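Local coordinates for P450 epoxidase (Sorangium cellulosum, PDB 1Q5D), which belongs to the cytochrome P450 family, a mostly helical, single-chain haem protein fold that encloses its iron porphyrin between long helices, at residues A[211-216]-A[242-247]; A[107-112]-A[237-242]; A[265-270]-A[380-385]; A[124-129]-A[371-376]. All coordinates share one frame; numbering follows the deposited sequence.

The four contacts fall into two pairs, each of which reaches toward the haem through one contact. Contacts 1 and 2 both use helix 241-255; their centres are 12 Å apart and they touch where L244 CB meets L239 CD2 at 3.8 Å. Contacts 3 and 4 share helix 368-385, with centres 13 Å apart and a probable hydrogen bond between T381 OG1 and Q127 NE2 (3.0 Å). Contacts 2 and 3 lie about 36 Å apart between centres, on opposite sides of the chain's centre. The haem relates the pairs: R107 in contact 2 bonds a propionate, while the E374 side chain in contact 4 comes within about 4 Å of the cofactor.

Contact 1 (A[211-216]-A[242-247])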
# COMPACT_ATOMS: atom_id res chain seq x y z
N GLY A 211 9.51 -20.21 10.64
CA GLY A 211 8.82 -21.47 10.87
C GLY A 211 7.97 -21.94 9.70
O GLY A 211 7.92 -23.14 9.38
N VAL A 212 7.26 -21.00 9.07
CA VAL A 212 6.44 -21.29 7.89
C VAL A 212 7.32 -21.74 6.73
O VAL A 212 7.02 -22.72 6.06
CB VAL A 212 5.60 -20.05 7.47
CG1 VAL A 212 4.99 -20.25 6.07
CG2 VAL A 212 4.52 -19.78 8.50
N LEU A 213 8.43 -21.04 6.52
CA LEU A 213 9.34 -21.38 5.45
C LEU A 213 10.02 -22.75 5.66
O LEU A 213 10.15 -23.54 4.73
CB LEU A 213 10.38 -20.28 5.24
CG LEU A 213 9.83 -18.92 4.76
CD1 LEU A 213 10.97 -17.91 4.65
CD2 LEU A 213 9.13 -19.09 3.43
N ASP A 214 10.47 -23.01 6.89
CA ASP A 214 11.07 -24.30 7.23
C ASP A 214 10.07 -25.44 7.03
O ASP A 214 10.46 -26.53 6.61
CB ASP A 214 11.58 -24.31 8.67
CG ASP A 214 12.90 -23.58 8.85
OD1 ASP A 214 13.71 -23.49 7.90
OD2 ASP A 214 13.22 -23.06 9.93
N GLU A 215 8.81 -25.22 7.38
CA GLU A 215 7.78 -26.26 7.21
C GLU A 215 7.51 -26.53 5.73
O GLU A 215 7.32 -27.68 5.32
CB GLU A 215 6.47 -25.88 7.92
CG GLU A 215 5.49 -27.04 8.12
CD GLU A 215 4.56 -27.29 6.93
OE1 GLU A 215 4.44 -26.42 6.04
OE2 GLU A 215 3.91 -28.38 6.89
N ARG A 216 7.50 -25.46 4.92
CA ARG A 216 7.26 -25.62 3.49
C ARG A 216 8.46 -26.29 2.83
O ARG A 216 8.32 -26.96 1.80
CB ARG A 216 6.96 -24.27 2.81
CG ARG A 216 6.52 -24.44 1.33
CD ARG A 216 5.11 -25.00 1.16
NE ARG A 216 4.26 -24.60 2.28
CZ ARG A 216 3.54 -23.48 2.29
NH1 ARG A 216 3.57 -22.68 1.23
NH2 ARG A 216 2.79 -23.18 3.35
N LYS A 242 18.42 -14.68 2.14
CA LYS A 242 18.05 -13.38 2.70
C LYS A 242 17.10 -12.61 1.77
O LYS A 242 16.21 -11.91 2.24
CB LYS A 242 19.29 -12.53 3.00
CG LYS A 242 20.05 -12.96 4.26
CD LYS A 242 21.45 -12.36 4.23
CE LYS A 242 22.24 -12.68 5.49
NZ LYS A 242 23.33 -11.69 5.65
N GLU A 243 17.30 -12.76 0.47
CA GLU A 243 16.42 -12.14 -0.51
C GLU A 243 15.04 -12.75 -0.38
O GLU A 243 14.02 -12.06 -0.42
CB GLU A 243 16.96 -12.35 -1.94
CG GLU A 243 18.07 -11.41 -2.36
CD GLU A 243 18.76 -11.86 -3.65
OE1 GLU A 243 19.62 -11.12 -4.18
OE2 GLU A 243 18.44 -12.97 -4.13
N LEU A 244 15.00 -14.07 -0.23
CA LEU A 244 13.73 -14.79 -0.14
C LEU A 244 12.96 -14.36 1.11
O LEU A 244 11.76 -14.08 1.06
CB LEU A 244 13.98 -16.30 -0.15
CG LEU A 244 12.72 -17.14 -0.04
CD1 LEU A 244 12.90 -18.54 -0.64
CD2 LEU A 244 12.29 -17.22 1.43
N VAL A 245 13.65 -14.30 2.25
CA VAL A 245 12.99 -13.92 3.49
C VAL A 245 12.53 -12.46 3.39
O VAL A 245 11.43 -12.13 3.80
CB VAL A 245 13.90 -14.12 4.72
CG1 VAL A 245 13.21 -13.62 5.99
CG2 VAL A 245 14.25 -15.60 4.87
N ALA A 246 13.38 -11.62 2.82
CA ALA A 246 13.04 -10.21 2.67
C ALA A 246 11.83 -10.04 1.75
O ALA A 246 11.03 -9.14 1.96
CB ALA A 246 14.19 -9.42 2.16
N LEU A 247 11.73 -10.90 0.75
CA LEU A 247 10.63 -10.83 -0.23
C LEU A 247 9.28 -11.15 0.38
O LEU A 247 8.29 -10.42 0.18
CB LEU A 247 10.91 -11.76 -1.42
CG LEU A 247 9.79 -11.84 -2.45
CD1 LEU A 247 9.61 -10.49 -3.14
CD2 LEU A 247 10.06 -12.94 -3.50
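L213 on helix 195-218 carries one whole side of this contact, burying 53 Å² against two residues of helix 241-255, L244 (27 Å²) and V245 (18 Å²). In P450 terms these are the G helix and the first part of the long central helix. The touching is done by methyl groups. L213 CD1 lies 3.5 Å from L244 CD2 and 4.0 Å from V245 CG2, so one methyl reaches two consecutive residues; the other branch, L213 CD2, is 4.2 Å from L244 CD2. The leucines run in opposite senses alongside each other, whereas V245 meets L213 at a slant. L213 has CG anti to its carbonyl carbon (chi1 -65°) and L244 has CG anti to its nitrogen (chi1 179°), torsions that bring the two branched ends together. The backbones stay well apart: the nearest CA atoms, those of L213 and V245, are separated by 8.5 Å. L213 also touches L226 of helix 225-234. Polar bonds that hold helix 195-218 lie elsewhere, notably the salt bridge from R216 to D224 and its hydrogen bond to L162 O. With three aliphatic side chains and no polar bond between the segments, the contact is nondirectional and rests on dispersion and the burial of apolar surface.

Contact 2 (A[107-112]-A[237-242]); sequences RKLVNP and SRLSTK. With HEM (protoporphyrin IX containing Fe), chain B.
The R238 guanidinium stands obliquely to L109, its NH1 4.4 Å from L109 CD1, while a second guanidinium, that of R107, meets its polar partners N111 OD1 and haem O2D at its edge, in plane. R107 belongs to the haem-propionate site on the C helix of the P450 fold (helix 100-110), from which H103 also bonds the cofactor. R107 NE and NH2 grip N111 OD1 side-on at 2.8 and 3.0 Å, with the oxygen only 2° out of the guanidinium plane. This sets the group's rotation and lets R107 NH1 reach propionate O2D of the haem at 2.8 Å. The chain bends at chi2 and chi3 to bring it there.

The contact between the segments is apolar. L109 buries 78 Å², with CD2 3.6 Å from L239 CD2; the two side chains cross at about a right angle, and L229 of helix 225-234 touches both. At the start of helix 241-255, S240 and E243 make a capping box: S240 OG lies 3.0 Å from E243 N, and in return S240 N donates to E243 OE2.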
# COMPACT_ATOMS: atom_id res chain seq x y z
N ARG A 107 12.27 -9.70 -9.07
CA ARG A 107 10.95 -9.41 -9.66
C ARG A 107 10.59 -10.38 -10.80
O ARG A 107 9.46 -10.86 -10.88
CB ARG A 107 10.87 -7.97 -10.18
CG ARG A 107 10.77 -6.91 -9.07
CD ARG A 107 9.56 -7.07 -8.17
NE ARG A 107 8.29 -7.04 -8.91
CZ ARG A 107 7.54 -5.96 -9.06
NH1 ARG A 107 7.93 -4.80 -8.54
NH2 ARG A 107 6.39 -6.04 -9.76
N LYS A 108 11.55 -10.66 -11.67
CA LYS A 108 11.29 -11.54 -12.82
C LYS A 108 10.84 -12.91 -12.29
O LYS A 108 9.96 -13.56 -12.85
CB LYS A 108 12.54 -11.65 -13.71
CG LYS A 108 12.42 -12.61 -14.90
CD LYS A 108 13.39 -12.22 -16.04
CE LYS A 108 13.18 -13.08 -17.28
NZ LYS A 108 14.48 -13.49 -17.88
N LEU A 109 11.44 -13.31 -11.18
CA LEU A 109 11.13 -14.57 -10.52
C LEU A 109 9.72 -14.63 -9.91
O LEU A 109 9.02 -15.64 -10.05
CB LEU A 109 12.18 -14.85 -9.44
CG LEU A 109 12.16 -16.14 -8.64
CD1 LEU A 109 12.54 -17.34 -9.50
CD2 LEU A 109 13.11 -16.01 -7.47
N VAL A 110 9.29 -13.56 -9.23
CA VAL A 110 8.03 -13.62 -8.48
C VAL A 110 6.83 -13.07 -9.26
O VAL A 110 5.69 -13.44 -8.97
CB VAL A 110 8.15 -12.94 -7.08
CG1 VAL A 110 8.34 -11.43 -7.22
CG2 VAL A 110 6.96 -13.28 -6.19
N ASN A 111 7.08 -12.22 -10.26
CA ASN A 111 5.98 -11.56 -10.99
C ASN A 111 4.90 -12.52 -11.54
O ASN A 111 3.70 -12.26 -11.40
CB ASN A 111 6.52 -10.63 -12.10
CG ASN A 111 7.01 -9.28 -11.55
OD1 ASN A 111 6.78 -8.95 -10.39
ND2 ASN A 111 7.67 -8.50 -12.40
N PRO A 112 5.31 -13.64 -12.15
CA PRO A 112 4.33 -14.60 -12.69
C PRO A 112 3.33 -15.09 -11.65
O PRO A 112 2.16 -15.36 -11.98
CB PRO A 112 5.21 -15.74 -13.21
CG PRO A 112 6.50 -15.03 -13.59
CD PRO A 112 6.70 -14.05 -12.43
N SER A 237 21.84 -19.78 -8.77
CA SER A 237 21.89 -18.50 -8.10
C SER A 237 20.80 -17.59 -8.65
O SER A 237 21.10 -16.60 -9.32
CB SER A 237 23.27 -17.85 -8.26
OG SER A 237 24.28 -18.83 -8.48
N ARG A 238 19.55 -17.93 -8.38
CA ARG A 238 18.41 -17.13 -8.81
C ARG A 238 17.77 -16.38 -7.63
O ARG A 238 17.03 -15.41 -7.83
CB ARG A 238 17.37 -17.97 -9.55
CG ARG A 238 17.59 -19.48 -9.50
CD ARG A 238 16.77 -20.27 -10.52
NE ARG A 238 16.15 -21.46 -9.94
CZ ARG A 238 14.91 -21.86 -10.18
NH1 ARG A 238 14.13 -21.17 -11.01
NH2 ARG A 238 14.44 -22.96 -9.60
N LEU A 239 18.06 -16.83 -6.41
CA LEU A 239 17.51 -16.20 -5.21
C LEU A 239 18.28 -16.64 -3.97
O LEU A 239 18.49 -17.84 -3.76
CB LEU A 239 16.03 -16.56 -5.07
CG LEU A 239 15.18 -15.85 -4.01
CD1 LEU A 239 15.06 -14.35 -4.31
CD2 LEU A 239 13.81 -16.51 -3.94
N SER A 240 18.72 -15.68 -3.16
CA SER A 240 19.40 -15.99 -1.90
C SER A 240 18.40 -16.17 -0.75
O SER A 240 17.26 -15.72 -0.83
CB SER A 240 20.40 -14.89 -1.54
OG SER A 240 19.74 -13.78 -0.96
N THR A 241 18.85 -16.81 0.32
CA THR A 241 18.00 -17.00 1.49
C THR A 241 17.52 -15.65 2.05
O THR A 241 16.35 -15.49 2.37
CB THR A 241 18.76 -17.83 2.57
OG1 THR A 241 18.94 -19.17 2.08
CG2 THR A 241 17.90 -18.04 3.82
N LYS A 242 18.42 -14.68 2.14
CA LYS A 242 18.05 -13.38 2.70
C LYS A 242 17.10 -12.61 1.77
O LYS A 242 16.21 -11.91 2.24
CB LYS A 242 19.29 -12.53 3.00
CG LYS A 242 20.05 -12.96 4.26
CD LYS A 242 21.45 -12.36 4.23
CE LYS A 242 22.24 -12.68 5.49
NZ LYS A 242 23.33 -11.69 5.65
CHA HEM B . 5.25 -1.55 -4.42
CHB HEM B . 1.02 0.69 -3.89
CHC HEM B . -1.04 -3.53 -2.61
CHD HEM B . 3.29 -5.60 -2.57
C1A HEM B . 4.26 -0.60 -4.47
C2A HEM B . 4.41 0.75 -4.97
C3A HEM B . 3.24 1.37 -4.81
C4A HEM B . 2.32 0.44 -4.21
CMA HEM B . 2.93 2.84 -5.20
CAA HEM B . 5.70 1.34 -5.58
CBA HEM B . 6.47 2.16 -4.53
CGA HEM B . 7.67 2.80 -5.18
O1A HEM B . 8.51 3.42 -4.46
O2A HEM B . 7.82 2.69 -6.43
C1B HEM B . 0.13 -0.27 -3.51
C2B HEM B . -1.28 -0.02 -3.28
C3B HEM B . -1.84 -1.16 -2.92
C4B HEM B . -0.83 -2.19 -2.90
CMB HEM B . -2.01 1.35 -3.40
CAB HEM B . -3.34 -1.25 -2.61
CBB HEM B . -3.85 -2.24 -1.88
C1C HEM B . -0.07 -4.48 -2.52
C2C HEM B . -0.26 -5.88 -2.24
C3C HEM B . 0.95 -6.44 -2.22
C4C HEM B . 1.93 -5.41 -2.52
CMC HEM B . -1.65 -6.53 -2.00
CAC HEM B . 1.37 -7.90 -1.97
CBC HEM B . 0.47 -8.88 -1.97
C1D HEM B . 4.21 -4.68 -3.00
C2D HEM B . 5.63 -4.92 -2.99
C3D HEM B . 6.25 -3.67 -3.57
C4D HEM B . 5.14 -2.79 -3.84
CMD HEM B . 6.35 -6.20 -2.52
CAD HEM B . 7.74 -3.41 -3.83
CBD HEM B . 7.92 -3.56 -5.35
CGD HEM B . 9.35 -3.28 -5.74
O1D HEM B . 9.99 -2.43 -5.08
O2D HEM B . 9.85 -3.93 -6.71
NA HEM B . 2.98 -0.77 -4.01
NB HEM B . 0.39 -1.62 -3.27
NC HEM B . 1.27 -4.23 -2.68
ND HEM B . 3.96 -3.42 -3.49
FE HEM B . 2.10 -2.54 -3.51
O HOH W 1 2.48 -1.87 -1.45

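Contact 3 (A[265-270]-A[380-385])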
# COMPACT_ATOMS: atom_id res chain seq x y z
N PHE A 265 -11.55 3.15 2.01
CA PHE A 265 -11.71 4.36 1.22
C PHE A 265 -12.76 4.12 0.11
O PHE A 265 -13.51 5.02 -0.26
CB PHE A 265 -10.38 4.74 0.57
CG PHE A 265 -9.50 5.67 1.40
CD1 PHE A 265 -9.11 5.32 2.68
CD2 PHE A 265 -9.05 6.85 0.87
CE1 PHE A 265 -8.28 6.18 3.43
CE2 PHE A 265 -8.22 7.71 1.61
CZ PHE A 265 -7.84 7.36 2.89
N ALA A 266 -12.81 2.91 -0.43
CA ALA A 266 -13.78 2.61 -1.49
C ALA A 266 -15.21 2.72 -0.97
O ALA A 266 -16.05 3.37 -1.59
CB ALA A 266 -13.52 1.22 -2.11
N VAL A 267 -15.46 2.11 0.19
CA VAL A 267 -16.78 2.17 0.82
C VAL A 267 -17.13 3.61 1.18
O VAL A 267 -18.24 4.06 0.92
CB VAL A 267 -16.85 1.28 2.09
CG1 VAL A 267 -18.08 1.62 2.93
CG2 VAL A 267 -16.84 -0.23 1.72
N LEU A 268 -16.17 4.33 1.77
CA LEU A 268 -16.37 5.73 2.12
C LEU A 268 -16.78 6.56 0.90
O LEU A 268 -17.75 7.33 0.94
CB LEU A 268 -15.10 6.32 2.75
CG LEU A 268 -15.15 7.82 3.05
CD1 LEU A 268 -16.45 8.18 3.80
CD2 LEU A 268 -13.93 8.26 3.86
N ASN A 269 -16.02 6.42 -0.18
CA ASN A 269 -16.25 7.21 -1.36
C ASN A 269 -17.54 6.86 -2.10
O ASN A 269 -18.12 7.72 -2.74
CB ASN A 269 -15.05 7.16 -2.31
CG ASN A 269 -13.98 8.16 -1.93
OD1 ASN A 269 -14.09 9.35 -2.25
ND2 ASN A 269 -12.95 7.69 -1.27
N LEU A 270 -17.98 5.61 -1.97
CA LEU A 270 -19.25 5.20 -2.58
C LEU A 270 -20.44 5.65 -1.73
O LEU A 270 -21.49 5.97 -2.27
CB LEU A 270 -19.27 3.69 -2.83
CG LEU A 270 -18.36 3.24 -3.97
CD1 LEU A 270 -18.26 1.69 -4.07
CD2 LEU A 270 -18.79 3.84 -5.32
N GLY A 380 -17.88 -5.03 -3.54
CA GLY A 380 -19.02 -5.55 -4.28
C GLY A 380 -20.01 -6.26 -3.34
O GLY A 380 -21.19 -5.93 -3.32
N THR A 381 -19.51 -7.19 -2.53
CA THR A 381 -20.35 -7.96 -1.61
C THR A 381 -21.11 -7.11 -0.61
O THR A 381 -22.33 -7.29 -0.41
CB THR A 381 -19.51 -8.97 -0.84
OG1 THR A 381 -18.98 -9.96 -1.74
CG2 THR A 381 -20.37 -9.77 0.14
N ILE A 382 -20.41 -6.20 0.07
CA ILE A 382 -21.04 -5.43 1.13
C ILE A 382 -22.22 -4.59 0.62
O ILE A 382 -23.26 -4.50 1.27
CB ILE A 382 -20.01 -4.60 1.98
CG1 ILE A 382 -20.66 -4.13 3.28
CG2 ILE A 382 -19.44 -3.44 1.18
CD1 ILE A 382 -19.68 -3.58 4.32
N PHE A 383 -22.06 -4.00 -0.57
CA PHE A 383 -23.12 -3.19 -1.17
C PHE A 383 -24.23 -4.02 -1.82
O PHE A 383 -25.36 -3.53 -1.94
CB PHE A 383 -22.53 -2.20 -2.19
CG PHE A 383 -21.97 -0.96 -1.56
CD1 PHE A 383 -20.61 -0.67 -1.64
CD2 PHE A 383 -22.81 -0.09 -0.86
CE1 PHE A 383 -20.09 0.46 -1.03
CE2 PHE A 383 -22.30 1.05 -0.26
CZ PHE A 383 -20.93 1.33 -0.35
N ARG A 384 -23.92 -5.24 -2.25
CA ARG A 384 -24.94 -6.14 -2.80
C ARG A 384 -25.80 -6.68 -1.67
O ARG A 384 -27.01 -6.84 -1.81
CB ARG A 384 -24.29 -7.31 -3.56
CG ARG A 384 -24.04 -7.04 -5.03
CD ARG A 384 -23.79 -8.30 -5.86
NE ARG A 384 -22.60 -9.03 -5.43
CZ ARG A 384 -21.36 -8.75 -5.81
NH1 ARG A 384 -21.12 -7.75 -6.64
NH2 ARG A 384 -20.35 -9.47 -5.37
N ARG A 385 -25.16 -6.96 -0.54
CA ARG A 385 -25.86 -7.51 0.61
C ARG A 385 -26.58 -6.44 1.43
O ARG A 385 -27.60 -6.72 2.06
CB ARG A 385 -24.88 -8.29 1.49
CG ARG A 385 -25.19 -9.77 1.57
CD ARG A 385 -24.37 -10.63 0.62
NE ARG A 385 -23.45 -11.48 1.37
CZ ARG A 385 -22.65 -12.40 0.84
NH1 ARG A 385 -22.62 -12.63 -0.47
NH2 ARG A 385 -21.85 -13.08 1.65
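This is an apolar helix-helix contact, fully buried, between the later part of the long central helix (257-272) and the C-terminal end of the L helix (368-385) of the P450 fold. The short segments 265-270 and 380-385 run in roughly the same direction, with 40° between their axes. Those axes come no closer than 11.2 Å, so large side chains have to bridge the gap. F383 contributes the largest share, 75 Å². With CG anti to the carbonyl carbon (chi1 -82°), its ring extends to V267 and L270. L270 CD1 lies 3.8 Å from F383 CE1, at an oblique position relative to the ring, and L270 CB is also 3.8 Å from F383 CZ. At the ring edge, near its plane, F383 CZ approaches V267 O at 4.0 Å. V267 buries 49 Å² and uses one methyl for two partners: its CG2 is 4.3 Å from F383 CE1. A looser contact continues toward I382, where V267 CG2 and I382 CG2 are 4.2 Å apart, on side chains that cross nearly perpendicularly. Around this interface, V267 also packs on L409 of strand 406-412, A266 meets L291 and V294 of helix 287-297, and I382 touches L134 of helix 123-137, so that the strand and two further helices border it.

Contact 4 (A[124-129]-A[371-376]); sequences AEIQRT and ARLEAE
I126 points its CD1 methyl between two consecutive residues of helix 368-385, 3.9 Å from L373 CD2 and 4.0 Å from E374 CG. It buries 71 Å², against 23 Å² for L373 and 35 Å² for E374. The backbones are close here, the CA atoms of I126 and E374 being 6.7 Å apart, so a single methyl is enough to span the interface. I126 crosses E374 at about a right angle and L373 more obliquely. For E374 it is the aliphatic stem that is touched: CG lies anti to the carbonyl carbon (chi1 -61°) and the chain is extended beyond it, carrying the carboxylate onward from the methyl. The E374 side chain comes within about 4 Å of the haem, which A371, about one turn earlier on the same helix, also touches. Outside the segments, E125 forms a salt bridge with R156 of helix 154-161; E374 packs on P154 and A157 of that helix and on T259 of helix 257-272. Helices 123-137, 154-161, 257-272 and 368-385 thus converge at this point, as expected of the D and E helices, the long central helix and the L helix, which form the four-helix bundle at the core of the cytochrome P450 fold.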
# COMPACT_ATOMS: atom_id res chain seq x y z
N ALA A 124 -12.29 -17.84 -4.16
CA ALA A 124 -13.20 -18.53 -3.26
C ALA A 124 -12.90 -18.23 -1.79
O ALA A 124 -13.81 -17.97 -1.01
CB ALA A 124 -13.14 -20.06 -3.50
N GLU A 125 -11.63 -18.30 -1.42
CA GLU A 125 -11.24 -18.08 -0.02
C GLU A 125 -11.52 -16.64 0.41
O GLU A 125 -12.00 -16.39 1.52
CB GLU A 125 -9.76 -18.44 0.20
CG GLU A 125 -9.24 -18.17 1.61
CD GLU A 125 -9.86 -19.08 2.66
OE1 GLU A 125 -9.48 -18.95 3.85
OE2 GLU A 125 -10.73 -19.92 2.32
N ILE A 126 -11.25 -15.69 -0.47
CA ILE A 126 -11.55 -14.29 -0.15
C ILE A 126 -13.05 -14.08 0.07
O ILE A 126 -13.47 -13.43 1.05
CB ILE A 126 -11.00 -13.33 -1.24
CG1 ILE A 126 -9.48 -13.43 -1.34
CG2 ILE A 126 -11.45 -11.89 -0.97
CD1 ILE A 126 -8.86 -12.83 -2.63
N GLN A 127 -13.88 -14.64 -0.81
CA GLN A 127 -15.33 -14.54 -0.64
C GLN A 127 -15.82 -15.15 0.67
O GLN A 127 -16.64 -14.57 1.36
CB GLN A 127 -16.07 -15.21 -1.82
CG GLN A 127 -17.58 -15.00 -1.79
CD GLN A 127 -18.00 -13.57 -2.09
OE1 GLN A 127 -17.77 -13.08 -3.19
NE2 GLN A 127 -18.65 -12.92 -1.13
N ARG A 128 -15.33 -16.35 0.99
CA ARG A 128 -15.57 -17.00 2.27
C ARG A 128 -15.27 -16.08 3.47
O ARG A 128 -16.08 -15.94 4.39
CB ARG A 128 -14.67 -18.22 2.34
CG ARG A 128 -14.77 -19.07 3.59
CD ARG A 128 -14.38 -20.51 3.32
NE ARG A 128 -14.57 -20.82 1.90
CZ ARG A 128 -13.60 -21.18 1.06
NH1 ARG A 128 -12.35 -21.29 1.48
NH2 ARG A 128 -13.88 -21.44 -0.21
N THR A 129 -14.09 -15.47 3.46
CA THR A 129 -13.68 -14.61 4.56
C THR A 129 -14.64 -13.42 4.67
O THR A 129 -15.17 -13.14 5.74
CB THR A 129 -12.23 -14.15 4.34
OG1 THR A 129 -11.38 -15.31 4.25
CG2 THR A 129 -11.70 -13.40 5.56
N ALA A 371 -4.81 -6.91 -4.89
CA ALA A 371 -5.53 -5.81 -4.27
C ALA A 371 -6.88 -5.55 -4.93
O ALA A 371 -7.90 -5.40 -4.26
CB ALA A 371 -4.67 -4.54 -4.30
N ARG A 372 -6.89 -5.48 -6.26
CA ARG A 372 -8.12 -5.17 -6.96
C ARG A 372 -9.14 -6.28 -6.74
O ARG A 372 -10.31 -6.00 -6.54
CB ARG A 372 -7.87 -4.99 -8.46
CG ARG A 372 -7.23 -3.63 -8.85
CD ARG A 372 -6.77 -3.58 -10.33
NE ARG A 372 -6.22 -2.28 -10.73
CZ ARG A 372 -5.31 -2.12 -11.70
NH1 ARG A 372 -4.85 -3.19 -12.36
NH2 ARG A 372 -4.85 -0.90 -12.00
N LEU A 373 -8.67 -7.53 -6.76
CA LEU A 373 -9.56 -8.68 -6.52
C LEU A 373 -10.17 -8.64 -5.13
O LEU A 373 -11.39 -8.78 -4.96
CB LEU A 373 -8.84 -10.00 -6.74
CG LEU A 373 -9.71 -11.25 -6.43
CD1 LEU A 373 -10.88 -11.31 -7.39
CD2 LEU A 373 -8.87 -12.52 -6.49
N GLU A 374 -9.33 -8.44 -4.12
CA GLU A 374 -9.85 -8.38 -2.76
C GLU A 374 -10.88 -7.29 -2.62
O GLU A 374 -11.92 -7.48 -1.99
CB GLU A 374 -8.73 -8.10 -1.76
CG GLU A 374 -7.64 -9.16 -1.71
CD GLU A 374 -6.61 -8.80 -0.66
OE1 GLU A 374 -7.01 -8.53 0.49
OE2 GLU A 374 -5.41 -8.80 -0.99
N ALA A 375 -10.58 -6.12 -3.17
CA ALA A 375 -11.49 -4.99 -3.02
C ALA A 375 -12.78 -5.19 -3.82
O ALA A 375 -13.86 -4.82 -3.38
CB ALA A 375 -10.79 -3.68 -3.42
N GLU A 376 -12.65 -5.79 -5.00
CA GLU A 376 -13.84 -6.07 -5.82
C GLU A 376 -14.80 -6.97 -5.05
O GLU A 376 -15.99 -6.69 -4.94
CB GLU A 376 -13.40 -6.76 -7.11
CG GLU A 376 -14.27 -6.44 -8.31
CD GLU A 376 -13.86 -7.26 -9.52
OE1 GLU A 376 -12.66 -7.63 -9.63
OE2 GLU A 376 -14.75 -7.54 -10.35